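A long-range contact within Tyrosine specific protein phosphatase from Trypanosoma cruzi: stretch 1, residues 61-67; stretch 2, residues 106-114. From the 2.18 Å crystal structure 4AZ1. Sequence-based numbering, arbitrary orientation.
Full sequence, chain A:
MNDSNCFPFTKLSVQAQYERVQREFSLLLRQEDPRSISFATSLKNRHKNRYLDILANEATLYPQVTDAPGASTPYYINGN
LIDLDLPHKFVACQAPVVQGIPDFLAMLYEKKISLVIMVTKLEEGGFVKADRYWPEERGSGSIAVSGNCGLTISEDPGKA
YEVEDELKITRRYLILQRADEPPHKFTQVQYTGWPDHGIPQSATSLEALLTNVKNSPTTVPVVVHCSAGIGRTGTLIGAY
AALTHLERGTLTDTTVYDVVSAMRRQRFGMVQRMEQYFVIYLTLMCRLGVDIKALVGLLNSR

Stretch 1 (61-67) LYPQVTD
Stretch 2 (106-114) AMLYEKKIS

Contact between a loop, residues 61-67, and a segment, residues 106-114, that begins as helix and leaves it as a loop, in the tyrosine specific protein phosphatase of Trypanosoma cruzi; together the two stretches bury 248 Å². Leu 61 (phi/psi -58/129) and Tyr 62 (-109/139) are extended, a cis peptide bond precedes Pro 63 (-92/12, C-gamma endo), and residues 64-66 take helical angles without regular helical bonding. The turn is held by Thr 66 N to Pro 63 O (3.1 Å) and a weak bond from Val 65 N to Leu 61 O (3.1 Å). Stretch 2 enters as helix, with Glu 110 N bonded to Ala 106 O (2.8 Å) and Lys 111 N to Met 107 O (2.9 Å). Lys 112 turns to positive phi (59/43) in a Schellman motif, closed by Ile 113 N to Leu 108 O (3.0 Å) and a weak bond from Lys 112 N to Tyr 109 O (3.3 Å); Ile 113 then extends (-64/133). The nearest CA atoms across the contact are those of Pro 63 and Met 107, 7.5 Å apart, so side chains bridge the gap.

One hydrogen bond joins the stretches: Lys 111 (m, m, t, t) points its CA-to-CB bond toward the loop, and its long chain carries NZ to OG1 of Thr 66, donating at 2.8 Å. Exposed Thr 66 (chi1 p) also points toward the helix; its OG1 donates in turn to Pro 63 O at a very short 2.4 Å, so one hydroxyl both accepts from the lysine and ties down the turn. OD1 of Asp 67, exposed and poorly ordered, lies 4.5 Å from Lys 111 NZ, beyond a salt bridge.

Packing contacts surround this bond. Partly exposed Lys 111 has the largest area covered by the other stretch, 73 Å²; its CE packs 3.6 Å from Pro 63 CB and its CG lies 3.2 Å from Tyr 62 OH. Tyr 62 (chi1 t, chi2 84°) leaves its backbone sideways, but its ring reaches nearer to the helix and its OH comes within 4.1 Å of Ile 113 CD1 (Ile 113 m, m). Tyr 62, Pro 63, Ile 113 and Met 107 are buried. Met 107 (t, m, m) points toward the loop; its CG is 4.5 Å from Pro 63 CD.

Met 107 SD lies at the edge of the Tyr 62 ring, 5.1 Å from its centroid, 90° off the normal and 3.8 Å from Tyr 62 CE2, where the polarizable sulfur meets the ring's hydrogen-bearing rim.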

# COMPACT_ATOMS: atom_id res chain seq x y z
N LEU A 61 -9.91 8.40 17.04
CA LEU A 61 -9.37 7.88 15.78
C LEU A 61 -8.29 8.82 15.23
O LEU A 61 -8.50 10.02 15.13
CB LEU A 61 -10.50 7.72 14.76
CG LEU A 61 -10.09 7.20 13.38
CD1 LEU A 61 -9.65 5.75 13.48
CD2 LEU A 61 -11.22 7.33 12.41
N TYR A 62 -7.12 8.27 14.91
CA TYR A 62 -6.02 9.08 14.40
C TYR A 62 -5.82 8.79 12.91
O TYR A 62 -5.87 7.63 12.50
CB TYR A 62 -4.73 8.82 15.19
CG TYR A 62 -3.61 9.81 14.89
CD1 TYR A 62 -3.56 11.05 15.54
CD2 TYR A 62 -2.62 9.52 13.95
CE1 TYR A 62 -2.54 11.96 15.26
CE2 TYR A 62 -1.61 10.43 13.67
CZ TYR A 62 -1.57 11.64 14.33
OH TYR A 62 -0.57 12.55 14.06
N PRO A 63 -5.56 9.84 12.11
CA PRO A 63 -5.35 11.24 12.51
C PRO A 63 -6.59 12.12 12.54
O PRO A 63 -6.44 13.34 12.64
CB PRO A 63 -4.42 11.75 11.41
CG PRO A 63 -4.92 11.04 10.20
CD PRO A 63 -5.28 9.64 10.68
N GLN A 64 -7.79 11.54 12.44
CA GLN A 64 -9.01 12.33 12.25
C GLN A 64 -9.34 13.31 13.38
O GLN A 64 -10.06 14.28 13.16
CB GLN A 64 -10.21 11.41 12.00
CG GLN A 64 -10.22 10.73 10.62
CD GLN A 64 -9.21 9.59 10.48
OE1 GLN A 64 -8.40 9.34 11.39
NE2 GLN A 64 -9.26 8.89 9.35
N VAL A 65 -8.80 13.07 14.57
CA VAL A 65 -9.10 13.92 15.72
C VAL A 65 -8.18 15.14 15.83
O VAL A 65 -8.39 16.02 16.67
CB VAL A 65 -9.08 13.12 17.03
CG1 VAL A 65 -10.19 12.09 17.01
CG2 VAL A 65 -7.72 12.44 17.23
N THR A 66 -7.16 15.18 14.98
CA THR A 66 -6.27 16.34 14.87
C THR A 66 -6.78 17.33 13.82
O THR A 66 -6.33 18.48 13.77
CB THR A 66 -4.81 15.94 14.54
OG1 THR A 66 -4.80 14.91 13.54
CG2 THR A 66 -4.10 15.43 15.79
N ASP A 67 -7.72 16.88 12.99
CA ASP A 67 -8.31 17.71 11.94
C ASP A 67 -9.05 18.92 12.52
O ASP A 67 -10.15 18.78 13.05
CB ASP A 67 -9.26 16.90 11.06
CG ASP A 67 -8.58 15.72 10.38
OD1 ASP A 67 -7.34 15.62 10.44
OD2 ASP A 67 -9.30 14.90 9.77
N ALA A 106 1.45 7.83 4.14
CA ALA A 106 0.94 9.19 3.93
C ALA A 106 0.72 9.88 5.26
O ALA A 106 0.97 11.09 5.40
CB ALA A 106 -0.35 9.16 3.13
N MET A 107 0.21 9.12 6.23
CA MET A 107 0.02 9.62 7.58
C MET A 107 1.35 10.04 8.18
O MET A 107 1.46 11.15 8.69
CB MET A 107 -0.64 8.56 8.47
CG MET A 107 -0.90 9.02 9.90
SD MET A 107 0.50 8.72 11.02
CE MET A 107 0.76 6.96 10.73
N LEU A 108 2.35 9.16 8.10
CA LEU A 108 3.67 9.46 8.63
C LEU A 108 4.18 10.75 8.03
O LEU A 108 4.78 11.59 8.71
CB LEU A 108 4.66 8.34 8.30
CG LEU A 108 4.43 7.01 8.98
CD1 LEU A 108 5.54 6.04 8.58
CD2 LEU A 108 4.40 7.24 10.49
N TYR A 109 3.92 10.90 6.73
CA TYR A 109 4.44 12.02 5.98
C TYR A 109 3.72 13.32 6.31
O TYR A 109 4.36 14.33 6.59
CB TYR A 109 4.37 11.75 4.48
CG TYR A 109 4.98 12.87 3.67
CD1 TYR A 109 6.37 12.95 3.51
CD2 TYR A 109 4.19 13.86 3.11
CE1 TYR A 109 6.94 13.98 2.78
CE2 TYR A 109 4.76 14.90 2.38
CZ TYR A 109 6.13 14.95 2.22
OH TYR A 109 6.70 15.98 1.50
N GLU A 110 2.40 13.31 6.23
CA GLU A 110 1.61 14.52 6.48
C GLU A 110 1.71 14.98 7.94
O GLU A 110 1.75 16.18 8.21
CB GLU A 110 0.14 14.29 6.10
CG GLU A 110 -0.71 15.57 6.10
CD GLU A 110 -2.00 15.41 6.88
OE1 GLU A 110 -2.52 14.27 6.96
OE2 GLU A 110 -2.50 16.42 7.42
N LYS A 111 1.76 14.03 8.86
CA LYS A 111 1.83 14.35 10.29
C LYS A 111 3.26 14.58 10.77
O LYS A 111 3.46 14.97 11.93
CB LYS A 111 1.15 13.27 11.13
CG LYS A 111 -0.35 13.25 10.97
CD LYS A 111 -0.93 14.60 11.35
CE LYS A 111 -2.42 14.67 11.06
NZ LYS A 111 -3.05 15.91 11.65
N LYS A 112 4.24 14.36 9.89
CA LYS A 112 5.65 14.58 10.23
C LYS A 112 6.07 13.72 11.43
O LYS A 112 6.77 14.18 12.33
CB LYS A 112 5.94 16.07 10.51
CG LYS A 112 5.48 17.04 9.42
CD LYS A 112 6.04 16.66 8.06
CE LYS A 112 5.34 17.41 6.92
NZ LYS A 112 5.62 16.81 5.58
N ILE A 113 5.63 12.47 11.43
CA ILE A 113 5.96 11.56 12.51
C ILE A 113 7.47 11.33 12.54
O ILE A 113 8.09 11.09 11.49
CB ILE A 113 5.18 10.25 12.38
CG1 ILE A 113 3.67 10.52 12.50
CG2 ILE A 113 5.65 9.23 13.41
CD1 ILE A 113 3.28 11.23 13.80
N SER A 114 8.07 11.42 13.72
CA SER A 114 9.52 11.30 13.83
C SER A 114 9.99 9.90 14.26
O SER A 114 11.11 9.49 13.96
CB SER A 114 10.08 12.41 14.75
OG SER A 114 11.31 12.05 15.34